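Local coordinates for protein Rab GDP dissociation inhibitor alpha (Naegleria fowleri, PDB 6C87) that probably binds prenylated Rab GTPases in their GDP-bound state, slows release of the nucleotide and carries them between membranes and cytosol, at residues V15-T20 and V38-R43; F88-G93 and S232-P237; D342-V347 and T418-S423. All coordinates share one frame; numbering follows the deposited sequence.

Contact 1 of 3, residues V15-T20 and V38-R43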
loop_
_atom_site.group_PDB
_atom_site.type_symbol
_atom_site.label_atom_id
_atom_site.label_comp_id
_atom_site.label_asym_id
_atom_site.label_seq_id
_atom_site.Cartn_x
_atom_site.Cartn_y
_atom_site.Cartn_z
ATOM N N VAL A 15 4.458 15.913 21.286
ATOM C CA VAL A 15 3.023 15.780 21.520
ATOM C C VAL A 15 2.756 15.732 23.018
ATOM O O VAL A 15 3.533 15.143 23.777
ATOM C CB VAL A 15 2.460 14.512 20.843
ATOM C CG1 VAL A 15 0.965 14.385 21.094
ATOM C CG2 VAL A 15 2.755 14.512 19.343
ATOM N N VAL A 16 1.653 16.350 23.442
ATOM C CA VAL A 16 1.110 16.185 24.786
ATOM C C VAL A 16 -0.186 15.390 24.679
ATOM O O VAL A 16 -1.058 15.725 23.870
ATOM C CB VAL A 16 0.863 17.539 25.476
ATOM C CG1 VAL A 16 0.159 17.330 26.812
ATOM C CG2 VAL A 16 2.160 18.278 25.678
ATOM N N VAL A 17 -0.305 14.330 25.478
ATOM C CA VAL A 17 -1.495 13.484 25.517
ATOM C C VAL A 17 -2.186 13.679 26.863
ATOM O O VAL A 17 -1.535 13.619 27.914
ATOM C CB VAL A 17 -1.147 12.002 25.294
ATOM C CG1 VAL A 17 -2.415 11.146 25.350
ATOM C CG2 VAL A 17 -0.434 11.817 23.963
ATOM N N LEU A 18 -3.506 13.869 26.834
ATOM C CA LEU A 18 -4.286 14.175 28.028
ATOM C C LEU A 18 -5.342 13.096 28.256
ATOM O O LEU A 18 -6.223 12.896 27.413
ATOM C CB LEU A 18 -4.932 15.553 27.893
ATOM C CG LEU A 18 -3.936 16.697 27.671
ATOM C CD1 LEU A 18 -4.624 18.057 27.552
ATOM C CD2 LEU A 18 -2.907 16.724 28.789
ATOM N N GLY A 19 -5.271 12.428 29.402
ATOM C CA GLY A 19 -6.184 11.363 29.780
ATOM C C GLY A 19 -5.616 9.978 29.506
ATOM O O GLY A 19 -4.843 9.766 28.566
ATOM N N THR A 20 -6.010 9.008 30.339
ATOM C CA THR A 20 -5.485 7.648 30.227
ATOM C C THR A 20 -6.580 6.628 29.922
ATOM O O THR A 20 -6.471 5.466 30.312
ATOM C CB THR A 20 -4.723 7.220 31.484
ATOM O OG1 THR A 20 -5.531 7.430 32.653
ATOM C CG2 THR A 20 -3.423 8.015 31.611
ATOM N N VAL A 38 6.981 12.356 23.977
ATOM C CA VAL A 38 5.595 12.486 24.415
ATOM C C VAL A 38 5.566 12.868 25.889
ATOM O O VAL A 38 6.296 12.291 26.704
ATOM C CB VAL A 38 4.800 11.187 24.167
ATOM C CG1 VAL A 38 3.388 11.298 24.721
ATOM C CG2 VAL A 38 4.746 10.867 22.673
ATOM N N LEU A 39 4.742 13.862 26.216
ATOM C CA LEU A 39 4.332 14.157 27.583
ATOM C C LEU A 39 2.910 13.635 27.763
ATOM O O LEU A 39 2.009 14.027 27.015
ATOM C CB LEU A 39 4.386 15.662 27.849
ATOM C CG LEU A 39 3.795 16.166 29.170
ATOM C CD1 LEU A 39 4.516 15.557 30.354
ATOM C CD2 LEU A 39 3.826 17.679 29.240
ATOM N N HIS A 40 2.704 12.755 28.739
ATOM C CA HIS A 40 1.399 12.135 28.960
ATOM C C HIS A 40 0.910 12.504 30.356
ATOM O O HIS A 40 1.551 12.148 31.351
ATOM C CB HIS A 40 1.486 10.615 28.793
ATOM C CG HIS A 40 0.180 9.961 28.470
ATOM N ND1 HIS A 40 0.060 8.972 27.517
ATOM C CD2 HIS A 40 -1.067 10.164 28.960
ATOM C CE1 HIS A 40 -1.203 8.587 27.440
ATOM N NE2 HIS A 40 -1.907 9.297 28.304
ATOM N N MET A 41 -0.234 13.194 30.430
ATOM C CA MET A 41 -0.754 13.712 31.691
ATOM C C MET A 41 -2.204 13.288 31.899
ATOM O O MET A 41 -2.946 13.019 30.948
ATOM C CB MET A 41 -0.655 15.245 31.748
ATOM C CG MET A 41 0.770 15.771 31.726
ATOM S SD MET A 41 0.889 17.562 31.905
ATOM C CE MET A 41 -0.074 18.113 30.504
ATOM N N ASP A 42 -2.602 13.268 33.171
ATOM C CA ASP A 42 -3.971 12.984 33.570
ATOM C C ASP A 42 -4.259 13.765 34.848
ATOM O O ASP A 42 -3.422 13.818 35.751
ATOM C CB ASP A 42 -4.182 11.470 33.774
ATOM C CG ASP A 42 -5.662 11.055 33.784
ATOM O OD1 ASP A 42 -6.499 11.726 34.426
ATOM O OD2 ASP A 42 -5.989 10.042 33.130
ATOM N N ARG A 43 -5.440 14.389 34.908
ATOM C CA ARG A 43 -5.830 15.142 36.091
ATOM C C ARG A 43 -6.129 14.249 37.283
ATOM O O ARG A 43 -6.070 14.727 38.424
ATOM C CB ARG A 43 -7.057 16.003 35.805
ATOM C CG ARG A 43 -8.317 15.208 35.467
ATOM C CD ARG A 43 -9.543 16.128 35.423
ATOM N NE ARG A 43 -9.574 16.983 34.238
ATOM C CZ ARG A 43 -10.087 16.632 33.064
ATOM N NH1 ARG A 43 -10.618 15.416 32.899
ATOM N NH2 ARG A 43 -10.056 17.504 32.056
#

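Contact 2 of 3, residues F88-G93 and S232-P237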
loop_
_atom_site.group_PDB
_atom_site.type_symbol
_atom_site.label_atom_id
_atom_site.label_comp_id
_atom_site.label_asym_id
_atom_site.label_seq_id
_atom_site.Cartn_x
_atom_site.Cartn_y
_atom_site.Cartn_z
ATOM N N PHE A 88 -14.712 -6.622 25.050
ATOM C CA PHE A 88 -13.909 -7.764 24.655
ATOM C C PHE A 88 -13.108 -7.433 23.400
ATOM O O PHE A 88 -13.464 -6.545 22.620
ATOM C CB PHE A 88 -14.801 -8.979 24.394
ATOM C CG PHE A 88 -15.410 -9.568 25.632
ATOM C CD1 PHE A 88 -14.702 -9.600 26.824
ATOM C CD2 PHE A 88 -16.690 -10.087 25.605
ATOM C CE1 PHE A 88 -15.260 -10.151 27.960
ATOM C CE2 PHE A 88 -17.255 -10.638 26.740
ATOM C CZ PHE A 88 -16.541 -10.677 27.914
ATOM N N LEU A 89 -12.010 -8.157 23.208
ATOM C CA LEU A 89 -11.220 -8.018 21.996
ATOM C C LEU A 89 -11.516 -9.195 21.075
ATOM O O LEU A 89 -11.420 -10.357 21.487
ATOM C CB LEU A 89 -9.722 -7.957 22.304
ATOM C CG LEU A 89 -9.167 -6.786 23.120
ATOM C CD1 LEU A 89 -9.216 -7.063 24.635
ATOM C CD2 LEU A 89 -7.761 -6.434 22.659
ATOM N N MET A 90 -11.871 -8.890 19.828
ATOM C CA MET A 90 -11.899 -9.913 18.791
ATOM C C MET A 90 -10.473 -10.409 18.580
ATOM O O MET A 90 -9.556 -9.610 18.363
ATOM C CB MET A 90 -12.498 -9.344 17.506
ATOM C CG MET A 90 -12.327 -10.204 16.265
ATOM S SD MET A 90 -13.234 -11.767 16.298
ATOM C CE MET A 90 -14.923 -11.203 16.516
ATOM N N ALA A 91 -10.303 -11.734 18.625
ATOM C CA ALA A 91 -8.992 -12.350 18.833
ATOM C C ALA A 91 -7.917 -11.894 17.849
ATOM O O ALA A 91 -6.747 -11.765 18.231
ATOM C CB ALA A 91 -9.129 -13.867 18.786
ATOM N N ASN A 92 -8.266 -11.645 16.589
ATOM C CA ASN A 92 -7.233 -11.160 15.668
ATOM C C ASN A 92 -7.678 -9.889 14.956
ATOM O O ASN A 92 -7.325 -9.664 13.793
ATOM C CB ASN A 92 -6.837 -12.237 14.656
ATOM C CG ASN A 92 -5.724 -13.144 15.166
ATOM O OD1 ASN A 92 -4.678 -12.673 15.613
ATOM N ND2 ASN A 92 -5.952 -14.451 15.109
ATOM N N GLY A 93 -8.469 -9.065 15.644
ATOM C CA GLY A 93 -9.036 -7.858 15.089
ATOM C C GLY A 93 -8.070 -6.696 15.120
ATOM O O GLY A 93 -6.873 -6.841 15.371
ATOM N N SER A 232 -15.199 -19.199 22.056
ATOM C CA SER A 232 -15.695 -17.962 21.466
ATOM C C SER A 232 -14.549 -17.296 20.713
ATOM O O SER A 232 -13.402 -17.766 20.770
ATOM C CB SER A 232 -16.255 -17.013 22.540
ATOM O OG SER A 232 -15.222 -16.171 23.023
ATOM N N PRO A 233 -14.834 -16.251 19.929
ATOM C CA PRO A 233 -13.751 -15.521 19.259
ATOM C C PRO A 233 -13.117 -14.435 20.116
ATOM O O PRO A 233 -12.238 -13.720 19.626
ATOM C CB PRO A 233 -14.462 -14.908 18.046
ATOM C CG PRO A 233 -15.813 -14.613 18.559
ATOM C CD PRO A 233 -16.156 -15.760 19.485
ATOM N N TYR A 234 -13.535 -14.273 21.365
ATOM C CA TYR A 234 -13.165 -13.114 22.163
ATOM C C TYR A 234 -12.098 -13.470 23.198
ATOM O O TYR A 234 -12.100 -14.569 23.759
ATOM C CB TYR A 234 -14.392 -12.541 22.874
ATOM C CG TYR A 234 -15.460 -11.964 21.972
ATOM C CD1 TYR A 234 -15.273 -10.753 21.317
ATOM C CD2 TYR A 234 -16.675 -12.621 21.803
ATOM C CE1 TYR A 234 -16.266 -10.219 20.504
ATOM C CE2 TYR A 234 -17.668 -12.110 20.989
ATOM C CZ TYR A 234 -17.465 -10.906 20.343
ATOM O OH TYR A 234 -18.464 -10.388 19.542
ATOM N N VAL A 235 -11.177 -12.536 23.430
ATOM C CA VAL A 235 -10.250 -12.594 24.553
ATOM C C VAL A 235 -10.435 -11.331 25.398
ATOM O O VAL A 235 -11.026 -10.339 24.963
ATOM C CB VAL A 235 -8.781 -12.733 24.102
ATOM C CG1 VAL A 235 -8.597 -13.963 23.226
ATOM C CG2 VAL A 235 -8.299 -11.471 23.405
ATOM N N TYR A 236 -9.872 -11.370 26.607
ATOM C CA TYR A 236 -9.971 -10.320 27.631
ATOM C C TYR A 236 -8.706 -10.432 28.463
ATOM O O TYR A 236 -8.241 -11.555 28.714
ATOM C CB TYR A 236 -11.205 -10.490 28.525
ATOM C CG TYR A 236 -11.626 -9.287 29.359
ATOM C CD1 TYR A 236 -12.115 -8.136 28.756
ATOM C CD2 TYR A 236 -11.586 -9.328 30.752
ATOM C CE1 TYR A 236 -12.530 -7.047 29.512
ATOM C CE2 TYR A 236 -12.002 -8.244 31.521
ATOM C CZ TYR A 236 -12.476 -7.106 30.891
ATOM O OH TYR A 236 -12.891 -6.012 31.624
ATOM N N PRO A 237 -8.125 -9.319 28.905
ATOM C CA PRO A 237 -6.875 -9.417 29.664
ATOM C C PRO A 237 -7.130 -9.937 31.069
ATOM O O PRO A 237 -8.137 -9.614 31.704
ATOM C CB PRO A 237 -6.346 -7.974 29.686
ATOM C CG PRO A 237 -7.278 -7.175 28.804
ATOM C CD PRO A 237 -8.563 -7.924 28.745
#

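Contact 3 of 3, residues D342-V347 and T418-S423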
loop_
_atom_site.group_PDB
_atom_site.type_symbol
_atom_site.label_atom_id
_atom_site.label_comp_id
_atom_site.label_asym_id
_atom_site.label_seq_id
_atom_site.Cartn_x
_atom_site.Cartn_y
_atom_site.Cartn_z
ATOM N N ASP A 342 -28.877 -1.729 19.740
ATOM C CA ASP A 342 -28.626 -3.012 20.375
ATOM C C ASP A 342 -28.295 -2.814 21.851
ATOM O O ASP A 342 -27.801 -1.765 22.266
ATOM C CB ASP A 342 -27.473 -3.744 19.680
ATOM C CG ASP A 342 -27.800 -4.166 18.250
ATOM O OD1 ASP A 342 -28.881 -3.802 17.727
ATOM O OD2 ASP A 342 -26.948 -4.861 17.644
ATOM N N ILE A 343 -28.583 -3.835 22.648
ATOM C CA ILE A 343 -28.144 -3.888 24.032
ATOM C C ILE A 343 -27.044 -4.928 24.106
ATOM O O ILE A 343 -27.135 -5.990 23.477
ATOM C CB ILE A 343 -29.271 -4.250 25.015
ATOM C CG1 ILE A 343 -30.513 -3.399 24.760
ATOM C CG2 ILE A 343 -28.773 -4.059 26.445
ATOM C CD1 ILE A 343 -31.710 -3.817 25.604
ATOM N N TYR A 344 -26.010 -4.626 24.877
ATOM C CA TYR A 344 -24.846 -5.483 25.008
ATOM C C TYR A 344 -24.714 -5.898 26.460
ATOM O O TYR A 344 -24.975 -5.101 27.370
ATOM C CB TYR A 344 -23.574 -4.763 24.527
ATOM C CG TYR A 344 -23.704 -4.236 23.117
ATOM C CD1 TYR A 344 -24.304 -3.011 22.867
ATOM C CD2 TYR A 344 -23.256 -4.982 22.029
ATOM C CE1 TYR A 344 -24.446 -2.537 21.581
ATOM C CE2 TYR A 344 -23.391 -4.511 20.731
ATOM C CZ TYR A 344 -23.990 -3.284 20.517
ATOM O OH TYR A 344 -24.141 -2.791 19.239
ATOM N N CYS A 345 -24.378 -7.164 26.675
ATOM C CA CYS A 345 -24.060 -7.654 28.010
ATOM C C CYS A 345 -22.823 -8.534 27.924
ATOM O O CYS A 345 -22.821 -9.545 27.212
ATOM C CB CYS A 345 -25.226 -8.431 28.628
ATOM S SG CYS A 345 -24.836 -9.022 30.297
ATOM N N CYS A 346 -21.777 -8.155 28.644
ATOM C CA CYS A 346 -20.593 -8.988 28.778
ATOM C C CYS A 346 -20.460 -9.435 30.224
ATOM O O CYS A 346 -20.759 -8.676 31.152
ATOM C CB CYS A 346 -19.325 -8.254 28.339
ATOM S SG CYS A 346 -18.882 -6.884 29.392
ATOM N N VAL A 347 -20.037 -10.680 30.402
ATOM C CA VAL A 347 -19.931 -11.294 31.713
ATOM C C VAL A 347 -18.489 -11.723 31.910
ATOM O O VAL A 347 -17.911 -12.381 31.041
ATOM C CB VAL A 347 -20.883 -12.491 31.860
ATOM C CG1 VAL A 347 -20.822 -13.033 33.282
ATOM C CG2 VAL A 347 -22.297 -12.088 31.466
ATOM N N THR A 418 -21.097 -0.685 22.738
ATOM C CA THR A 418 -20.687 -2.030 22.357
ATOM C C THR A 418 -19.690 -2.602 23.359
ATOM O O THR A 418 -18.877 -1.883 23.952
ATOM C CB THR A 418 -20.066 -2.038 20.956
ATOM O OG1 THR A 418 -18.793 -1.371 20.978
ATOM C CG2 THR A 418 -20.986 -1.330 19.965
ATOM N N THR A 419 -19.759 -3.922 23.535
ATOM C CA THR A 419 -18.845 -4.662 24.392
ATOM C C THR A 419 -17.747 -5.356 23.586
ATOM O O THR A 419 -17.254 -6.417 23.981
ATOM C CB THR A 419 -19.613 -5.678 25.240
ATOM O OG1 THR A 419 -20.533 -6.398 24.408
ATOM C CG2 THR A 419 -20.393 -4.973 26.323
ATOM N N HIS A 420 -17.371 -4.783 22.445
ATOM C CA HIS A 420 -16.175 -5.183 21.720
ATOM C C HIS A 420 -15.485 -3.913 21.234
ATOM O O HIS A 420 -16.062 -2.822 21.263
ATOM C CB HIS A 420 -16.492 -6.163 20.580
ATOM C CG HIS A 420 -17.700 -5.801 19.776
ATOM N ND1 HIS A 420 -17.671 -4.855 18.773
ATOM C CD2 HIS A 420 -18.972 -6.266 19.818
ATOM C CE1 HIS A 420 -18.871 -4.756 18.230
ATOM N NE2 HIS A 420 -19.680 -5.599 18.847
ATOM N N PHE A 421 -14.231 -4.049 20.798
ATOM C CA PHE A 421 -13.350 -2.889 20.675
ATOM C C PHE A 421 -13.195 -2.331 19.265
ATOM O O PHE A 421 -12.399 -1.403 19.090
ATOM C CB PHE A 421 -11.961 -3.230 21.229
ATOM C CG PHE A 421 -11.761 -2.840 22.669
ATOM C CD1 PHE A 421 -11.697 -1.501 23.039
ATOM C CD2 PHE A 421 -11.620 -3.808 23.652
ATOM C CE1 PHE A 421 -11.502 -1.130 24.370
ATOM C CE2 PHE A 421 -11.414 -3.447 24.987
ATOM C CZ PHE A 421 -11.363 -2.102 25.345
ATOM N N GLU A 422 -13.929 -2.841 18.268
ATOM C CA GLU A 422 -13.696 -2.418 16.883
ATOM C C GLU A 422 -13.870 -0.910 16.700
ATOM O O GLU A 422 -13.047 -0.249 16.054
ATOM C CB GLU A 422 -14.629 -3.149 15.927
ATOM C CG GLU A 422 -14.113 -3.116 14.514
ATOM C CD GLU A 422 -15.131 -3.590 13.513
ATOM O OE1 GLU A 422 -14.838 -3.523 12.301
ATOM O OE2 GLU A 422 -16.223 -4.016 13.939
ATOM N N SER A 423 -14.951 -0.348 17.237
ATOM C CA SER A 423 -15.182 1.077 17.036
ATOM C C SER A 423 -14.125 1.910 17.758
ATOM O O SER A 423 -13.733 2.980 17.271
ATOM C CB SER A 423 -16.607 1.436 17.470
ATOM O OG SER A 423 -16.773 1.348 18.868
#

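Contact 1 of 3, residues V15-T20 and V38-R43
Val15 to Leu18 run beside Val38 to Met41 as parallel strands, with axes 17° apart. Four main-chain hydrogen bonds set the register: Leu39 N to Val15 O, Val17 N to Leu39 O, Met41 N to Val17 O and, just past the strand end, Gly19 N to Met41 O at 2.9 Å.

Side-chain polar bonds take over where the strands end. The His40 ring has CG anti to the backbone N (chi1 -157°), which carries NE2 to within 3.0 Å of Gly19 O; the oxygen lies near the ring plane, while the nitrogen sits above the carbonyl plane. Asp42 OD2 accepts from Thr20 OG1 at 2.7 Å on its anti side, and more weakly from Thr20 N.

Apolar contacts line both faces. Val17 CG1 lies over the His40 ring, 3.7 Å from its centroid, in a CH-pi contact. On the face of Val16 and Leu18, Met41 CE meets Leu18 CD2 at 3.6 Å and also touches Val16 CG1.

Helix 22-33 completes the beta-alpha-beta crossover of this Rossmann-like sheet, its Ser28 bonding His40 ND1; strand 290-293 flanks Val16 and Leu18, and strand 259-260 borders His40 and Asp42.

Contact 2 of 3, residues F88-G93 and S232-P237
Leu89 O accepts a hydrogen bond of 2.9 Å from Val235 N (N-H...O 167°), and Tyr234 CA adds a weaker CA-H...O contact to the same oxygen at 3.3 Å. The return bond, from Leu89 N to Val235 O, makes Leu89 and Val235 an antiparallel hydrogen-bonded pair. Met90 and Tyr234 follow as a non-hydrogen-bonded pair. Beyond them Ala91 N hydrogen-bonds Pro233 O at 2.9 Å with a more bent N-H...O angle of 139°.

Strand 89-90 pairs along one side of strand 234-237, which on its other side joins strand 111-121 in a mixed sheet, where Val114 bonds the backbone of Tyr234. Ser232 OG accepts from Tyr234 N, an ST turn that leads into the strand, and the Ser232 hydroxyl also bonds Val114 O.

Phe88, Tyr234 and Tyr236 form an aromatic cluster. Phe88 directs its ring edge at the face of Tyr236 in an offset edge-to-face pair, planes at 89° and centroids 5.5 Å apart, in which Phe88 CD1 and CE1 touch Tyr236 CD1. Against Tyr234 the methylene takes over, Phe88 CB meeting Tyr234 CD1 at 3.6 Å.

Leu89 CB and Val235 CG2 pack together on the face opposite Met90 and Tyr234. The Met90 chain, bent at chi2 and chi3, brings Met90 SD to 3.8 Å from Pro233 CB.

Contact 3 of 3, residues D342-V347 and T418-S423
Tyr344 presents one ring face to Thr418, whose CA stands over the ring centre, 3.6 Å from the centroid and only 5° off the normal: a well-centred CH-pi contact. The two side chains run side by side in the same direction, which lays Thr418 CG2 along the phenol end, 3.6 Å from both Tyr344 CZ and Tyr344 OH.

Thr419 crosses lower, at the root of the tyrosine. Its CB is directed toward the strand, and with OG1 between the backbone N and the carbonyl carbon (chi1 47°) the hydroxyl comes to 3.5 Å from Tyr344 CB. Thr419 CG2 lies between that CB and Cys346, 3.9 Å from Cys346 SG. Tyr344 and Cys346, two residues apart on strand 343-349, thus face the same loop with alternate side chains. The His420 ring approaches more loosely, NE2 being 4.3 Å from Tyr344 CE2.

Strand 343-349 is flanked by strands 328-332 and 360-367, and the loop lies against it just ahead of helix 422-436.

No hydrogen bond joins the two segments: Thr418 OG1 bonds Asp416 and Thr419 OG1 bonds Gln329. With these hydroxyls engaged elsewhere, the buried contact rests on CH-pi and van der Waals packing, without a direct polar bond between the segments.

In the fold
From the N terminus, contact 1 closes first, a 17-residue connection that carries helix 22-33 across one face of the parallel sheet. Contact 2 then closes a loop of 138 residues, rich in helix, bringing strand 89-90 to strand 234-237. Contact 3 shuts a 70-residue loop later in the chain, setting the segment before helix 422-436 against strand 343-349. The three follow in series; none nests in or crosses another. In space contacts 2 and 3 meet, with centres about 12 Å apart: Phe88 N probably hydrogen-bonds Thr419 O at 2.8 Å, and the Phe88 ring packs on Cys346. Both reach the mixed sheet, whereas contact 1 stands apart, its centre about 27 Å from each of theirs.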